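Local coordinates for protein D-psicose 3-epimerase (Agrobacterium tumefaciens, PDB 2HK0) that probably interconverts D-fructose and D-psicose by metal-dependent epimerisation at carbon 3 of the free, non-phosphorylated ketose, at residues I42-A56 with S74-I86. Sequence-based numbering, arbitrary orientation.
Sequences IEKVAKLGFDIIEVA and SAKDNGIILTAGI
Strands I52-A56 and I81-G85 run parallel, their axes 4.4 Å apart at closest approach and turned 34° against each other. Five backbone hydrogen bonds zip them together in the alternating parallel pattern. The ladder starts at I81 N to D51 O (3.0 Å) and ends at G85 N to V55 O (2.8 Å). A water bonded to D51 O and G79 O links the two segments at the start of the ladder.

I80 lies where strands and helices meet. Its CG1 is anti to the backbone N (chi1 -170°) and the chain runs on extended, which carries CD1 between V45 and I53. CD1 meets V45 CG1 at 3.7 Å, the two side chains crossing at about a right angle. The other branch, I80 CG2, touches I42 CG2 at 3.7 Å. I42 thus packs with both branches: CG2 also lies against the helix at S74 and A75, while CD1 meets L82 CD1 at 3.6 Å. L82 CD1 is shared with I53 CG2, and these two side chains lie side by side, pointing the same way.

The A46 methyl rests on N78, CB to CB 3.7 Å. The N78 amide lies against the CB and CG of E43, N78 OD1 to E43 CG 3.7 Å, while the E43 carboxylate pairs with K47 in a salt bridge. N78 N and ND2 grip S74 O from opposite faces of its carbonyl plane. A Schellman motif ends each helix, with G49 and G79 at positive phi.

On the other face of the sheet, I52, E54 and T83 point into the barrel, where E54 hydrogen-bonds H227 and H229. I53, V55, L82 and A84 point to the helix side. The arrangement is two consecutive alpha-beta units of a xylose isomerase-like TIM barrel, second and third strands paired inside and their preceding helices packed outside.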
loop_
_atom_site.group_PDB
_atom_site.type_symbol
_atom_site.label_atom_id
_atom_site.label_comp_id
_atom_site.label_asym_id
_atom_site.label_seq_id
_atom_site.Cartn_x
_atom_site.Cartn_y
_atom_site.Cartn_z
ATOM N N ILE A 42 -13.382 -33.356 5.454
ATOM C CA ILE A 42 -14.452 -33.038 4.521
ATOM C C ILE A 42 -15.605 -32.374 5.276
ATOM O O ILE A 42 -16.017 -31.252 4.965
ATOM C CB ILE A 42 -14.996 -34.304 3.835
ATOM C CG1 ILE A 42 -13.894 -34.986 3.015
ATOM C CG2 ILE A 42 -16.182 -33.937 2.956
ATOM C CD1 ILE A 42 -13.543 -34.279 1.748
ATOM N N GLU A 43 -16.110 -33.076 6.287
ATOM C CA GLU A 43 -17.217 -32.591 7.101
ATOM C C GLU A 43 -16.847 -31.350 7.910
ATOM O O GLU A 43 -17.639 -30.421 8.028
ATOM C CB GLU A 43 -17.672 -33.693 8.065
ATOM C CG GLU A 43 -18.869 -33.285 8.910
ATOM C CD GLU A 43 -19.114 -34.221 10.090
ATOM O OE1 GLU A 43 -19.092 -35.454 9.885
ATOM O OE2 GLU A 43 -19.340 -33.712 11.214
ATOM N N LYS A 44 -15.647 -31.336 8.478
ATOM C CA LYS A 44 -15.212 -30.205 9.288
ATOM C C LYS A 44 -15.120 -28.925 8.463
ATOM O O LYS A 44 -15.648 -27.879 8.853
ATOM C CB LYS A 44 -13.844 -30.504 9.903
ATOM C CG LYS A 44 -13.343 -29.465 10.893
ATOM C CD LYS A 44 -11.825 -29.393 10.847
ATOM C CE LYS A 44 -11.188 -29.272 12.210
ATOM N NZ LYS A 44 -11.561 -28.089 12.986
ATOM N N VAL A 45 -14.428 -29.003 7.329
ATOM C CA VAL A 45 -14.261 -27.841 6.467
ATOM C C VAL A 45 -15.619 -27.357 5.948
ATOM O O VAL A 45 -15.876 -26.152 5.890
ATOM C CB VAL A 45 -13.294 -28.182 5.298
ATOM C CG1 VAL A 45 -13.275 -27.072 4.276
ATOM C CG2 VAL A 45 -11.887 -28.414 5.866
ATOM N N ALA A 46 -16.501 -28.291 5.597
ATOM C CA ALA A 46 -17.827 -27.905 5.118
ATOM C C ALA A 46 -18.559 -27.154 6.234
ATOM O O ALA A 46 -19.190 -26.123 5.994
ATOM C CB ALA A 46 -18.625 -29.137 4.711
ATOM N N LYS A 47 -18.461 -27.667 7.458
ATOM C CA LYS A 47 -19.137 -27.029 8.584
ATOM C C LYS A 47 -18.612 -25.622 8.851
ATOM O O LYS A 47 -19.329 -24.787 9.383
ATOM C CB LYS A 47 -18.984 -27.869 9.852
ATOM C CG LYS A 47 -19.632 -29.246 9.798
ATOM C CD LYS A 47 -21.151 -29.187 9.822
ATOM C CE LYS A 47 -21.730 -30.595 10.001
ATOM N NZ LYS A 47 -21.130 -31.287 11.192
ATOM N N LEU A 48 -17.361 -25.360 8.500
ATOM C CA LEU A 48 -16.804 -24.032 8.714
ATOM C C LEU A 48 -17.294 -23.061 7.632
ATOM O O LEU A 48 -17.009 -21.869 7.679
ATOM C CB LEU A 48 -15.269 -24.093 8.731
ATOM C CG LEU A 48 -14.653 -24.905 9.882
ATOM C CD1 LEU A 48 -13.144 -25.026 9.668
ATOM C CD2 LEU A 48 -14.965 -24.232 11.230
ATOM N N GLY A 49 -18.018 -23.565 6.644
ATOM C CA GLY A 49 -18.539 -22.654 5.630
ATOM C C GLY A 49 -17.846 -22.595 4.277
ATOM O O GLY A 49 -18.303 -21.892 3.377
ATOM N N PHE A 50 -16.749 -23.320 4.117
ATOM C CA PHE A 50 -16.043 -23.313 2.838
ATOM C C PHE A 50 -16.819 -24.041 1.733
ATOM O O PHE A 50 -17.536 -25.006 1.997
ATOM C CB PHE A 50 -14.664 -23.967 3.003
ATOM C CG PHE A 50 -13.686 -23.141 3.832
ATOM C CD1 PHE A 50 -12.885 -22.165 3.228
ATOM C CD2 PHE A 50 -13.566 -23.349 5.210
ATOM C CE1 PHE A 50 -11.974 -21.411 3.980
ATOM C CE2 PHE A 50 -12.654 -22.597 5.974
ATOM C CZ PHE A 50 -11.856 -21.622 5.346
ATOM N N ASP A 51 -16.662 -23.574 0.496
ATOM C CA ASP A 51 -17.299 -24.200 -0.659
ATOM C C ASP A 51 -16.430 -25.383 -1.105
ATOM O O ASP A 51 -16.912 -26.327 -1.718
ATOM C CB ASP A 51 -17.345 -23.229 -1.840
ATOM C CG ASP A 51 -18.014 -21.901 -1.502
ATOM O OD1 ASP A 51 -19.174 -21.929 -1.050
ATOM O OD2 ASP A 51 -17.378 -20.833 -1.707
ATOM N N ILE A 52 -15.136 -25.307 -0.809
ATOM C CA ILE A 52 -14.179 -26.311 -1.250
ATOM C C ILE A 52 -13.143 -26.717 -0.205
ATOM O O ILE A 52 -12.766 -25.918 0.666
ATOM C CB ILE A 52 -13.377 -25.755 -2.467
ATOM C CG1 ILE A 52 -14.307 -25.532 -3.662
ATOM C CG2 ILE A 52 -12.196 -26.665 -2.817
ATOM C CD1 ILE A 52 -13.660 -24.704 -4.735
ATOM N N ILE A 53 -12.684 -27.962 -0.297
ATOM C CA ILE A 53 -11.600 -28.432 0.558
ATOM C C ILE A 53 -10.574 -28.952 -0.448
ATOM O O ILE A 53 -10.914 -29.709 -1.353
ATOM C CB ILE A 53 -12.010 -29.567 1.542
ATOM C CG1 ILE A 53 -10.765 -30.047 2.299
ATOM C CG2 ILE A 53 -12.652 -30.733 0.800
ATOM C CD1 ILE A 53 -11.046 -31.102 3.403
ATOM N N GLU A 54 -9.333 -28.492 -0.325
ATOM C CA GLU A 54 -8.300 -28.947 -1.232
ATOM C C GLU A 54 -7.520 -30.020 -0.516
ATOM O O GLU A 54 -7.135 -29.858 0.639
ATOM C CB GLU A 54 -7.367 -27.815 -1.660
ATOM C CG GLU A 54 -6.260 -28.306 -2.581
ATOM C CD GLU A 54 -5.782 -27.239 -3.556
ATOM O OE1 GLU A 54 -6.590 -26.803 -4.389
ATOM O OE2 GLU A 54 -4.602 -26.840 -3.504
ATOM N N VAL A 55 -7.270 -31.094 -1.248
ATOM C CA VAL A 55 -6.593 -32.273 -0.747
ATOM C C VAL A 55 -5.315 -32.603 -1.525
ATOM O O VAL A 55 -5.110 -32.087 -2.620
ATOM C CB VAL A 55 -7.602 -33.440 -0.848
ATOM C CG1 VAL A 55 -6.906 -34.749 -0.794
ATOM C CG2 VAL A 55 -8.657 -33.298 0.270
ATOM N N ALA A 56 -4.461 -33.458 -0.955
ATOM C CA ALA A 56 -3.217 -33.884 -1.610
ATOM C C ALA A 56 -3.458 -35.181 -2.397
ATOM O O ALA A 56 -3.926 -36.180 -1.843
ATOM C CB ALA A 56 -2.130 -34.109 -0.581
ATOM N N SER A 74 -19.262 -38.552 1.226
ATOM C CA SER A 74 -19.179 -37.629 2.346
ATOM C C SER A 74 -19.188 -36.188 1.824
ATOM O O SER A 74 -19.877 -35.322 2.362
ATOM C CB SER A 74 -17.898 -37.873 3.134
ATOM O OG SER A 74 -17.804 -36.957 4.205
ATOM N N ALA A 75 -18.412 -35.937 0.771
ATOM C CA ALA A 75 -18.354 -34.605 0.189
ATOM C C ALA A 75 -19.739 -34.235 -0.350
ATOM O O ALA A 75 -20.231 -33.129 -0.127
ATOM C CB ALA A 75 -17.303 -34.561 -0.939
ATOM N N LYS A 76 -20.379 -35.157 -1.056
ATOM C CA LYS A 76 -21.709 -34.853 -1.583
ATOM C C LYS A 76 -22.698 -34.540 -0.450
ATOM O O LYS A 76 -23.437 -33.560 -0.516
ATOM C CB LYS A 76 -22.246 -36.016 -2.418
ATOM C CG LYS A 76 -23.639 -35.739 -2.984
ATOM C CD LYS A 76 -24.157 -36.867 -3.861
ATOM C CE LYS A 76 -25.578 -36.550 -4.329
ATOM N NZ LYS A 76 -26.152 -37.602 -5.226
ATOM N N ASP A 77 -22.701 -35.366 0.596
ATOM C CA ASP A 77 -23.615 -35.158 1.715
ATOM C C ASP A 77 -23.368 -33.852 2.449
ATOM O O ASP A 77 -24.284 -33.287 3.030
ATOM C CB ASP A 77 -23.529 -36.315 2.718
ATOM C CG ASP A 77 -24.057 -37.617 2.153
ATOM O OD1 ASP A 77 -24.943 -37.566 1.276
ATOM O OD2 ASP A 77 -23.597 -38.691 2.597
ATOM N N ASN A 78 -22.134 -33.367 2.433
ATOM C CA ASN A 78 -21.829 -32.124 3.128
ATOM C C ASN A 78 -21.817 -30.917 2.208
ATOM O O ASN A 78 -21.440 -29.817 2.612
ATOM C CB ASN A 78 -20.501 -32.267 3.857
ATOM C CG ASN A 78 -20.633 -33.093 5.119
ATOM O OD1 ASN A 78 -21.160 -32.617 6.120
ATOM N ND2 ASN A 78 -20.177 -34.337 5.073
ATOM N N GLY A 79 -22.238 -31.139 0.967
ATOM C CA GLY A 79 -22.301 -30.072 -0.012
ATOM C C GLY A 79 -20.991 -29.344 -0.232
ATOM O O GLY A 79 -20.987 -28.120 -0.385
ATOM N N ILE A 80 -19.878 -30.078 -0.261
ATOM C CA ILE A 80 -18.580 -29.451 -0.475
ATOM C C ILE A 80 -17.874 -30.063 -1.694
ATOM O O ILE A 80 -18.022 -31.254 -1.983
ATOM C CB ILE A 80 -17.686 -29.567 0.801
ATOM C CG1 ILE A 80 -16.433 -28.704 0.643
ATOM C CG2 ILE A 80 -17.287 -31.016 1.047
ATOM C CD1 ILE A 80 -15.648 -28.562 1.925
ATOM N N ILE A 81 -17.118 -29.238 -2.407
ATOM C CA ILE A 81 -16.408 -29.679 -3.604
ATOM C C ILE A 81 -14.955 -30.011 -3.283
ATOM O O ILE A 81 -14.342 -29.378 -2.423
ATOM C CB ILE A 81 -16.423 -28.562 -4.682
ATOM C CG1 ILE A 81 -17.864 -28.239 -5.089
ATOM C CG2 ILE A 81 -15.619 -28.984 -5.892
ATOM C CD1 ILE A 81 -17.994 -26.918 -5.834
ATOM N N LEU A 82 -14.398 -30.998 -3.971
ATOM C CA LEU A 82 -13.008 -31.336 -3.727
ATOM C C LEU A 82 -12.110 -30.848 -4.855
ATOM O O LEU A 82 -12.458 -30.931 -6.039
ATOM C CB LEU A 82 -12.823 -32.847 -3.549
ATOM C CG LEU A 82 -12.979 -33.388 -2.119
ATOM C CD1 LEU A 82 -14.277 -32.898 -1.502
ATOM C CD2 LEU A 82 -12.940 -34.894 -2.147
ATOM N N THR A 83 -10.961 -30.321 -4.455
ATOM C CA THR A 83 -9.938 -29.849 -5.367
ATOM C C THR A 83 -8.656 -30.570 -4.914
ATOM O O THR A 83 -8.567 -30.999 -3.757
ATOM C CB THR A 83 -9.816 -28.322 -5.252
ATOM O OG1 THR A 83 -10.778 -27.714 -6.129
ATOM C CG2 THR A 83 -8.459 -27.879 -5.618
ATOM N N ALA A 84 -7.676 -30.741 -5.794
ATOM C CA ALA A 84 -6.470 -31.439 -5.367
ATOM C C ALA A 84 -5.150 -30.897 -5.866
ATOM O O ALA A 84 -5.061 -30.323 -6.964
ATOM C CB ALA A 84 -6.558 -32.901 -5.724
ATOM N N GLY A 85 -4.129 -31.099 -5.032
ATOM C CA GLY A 85 -2.780 -30.690 -5.356
ATOM C C GLY A 85 -1.982 -31.946 -5.686
ATOM O O GLY A 85 -2.295 -33.042 -5.198
ATOM N N ILE A 86 -0.969 -31.800 -6.535
ATOM C CA ILE A 86 -0.110 -32.921 -6.920
ATOM C C ILE A 86 1.340 -32.465 -6.852
ATOM O O ILE A 86 1.706 -31.437 -7.431
ATOM C CB ILE A 86 -0.392 -33.407 -8.361
ATOM C CG1 ILE A 86 -1.733 -34.146 -8.417
ATOM C CG2 ILE A 86 0.738 -34.341 -8.839
ATOM C CD1 ILE A 86 -2.034 -34.768 -9.774
HETATM O O HOH W 1 -21.507 -35.893 7.768
HETATM O O HOH W 2 -19.591 -26.263 -2.357
HETATM O O HOH W 3 -3.734 -27.193 -6.345
#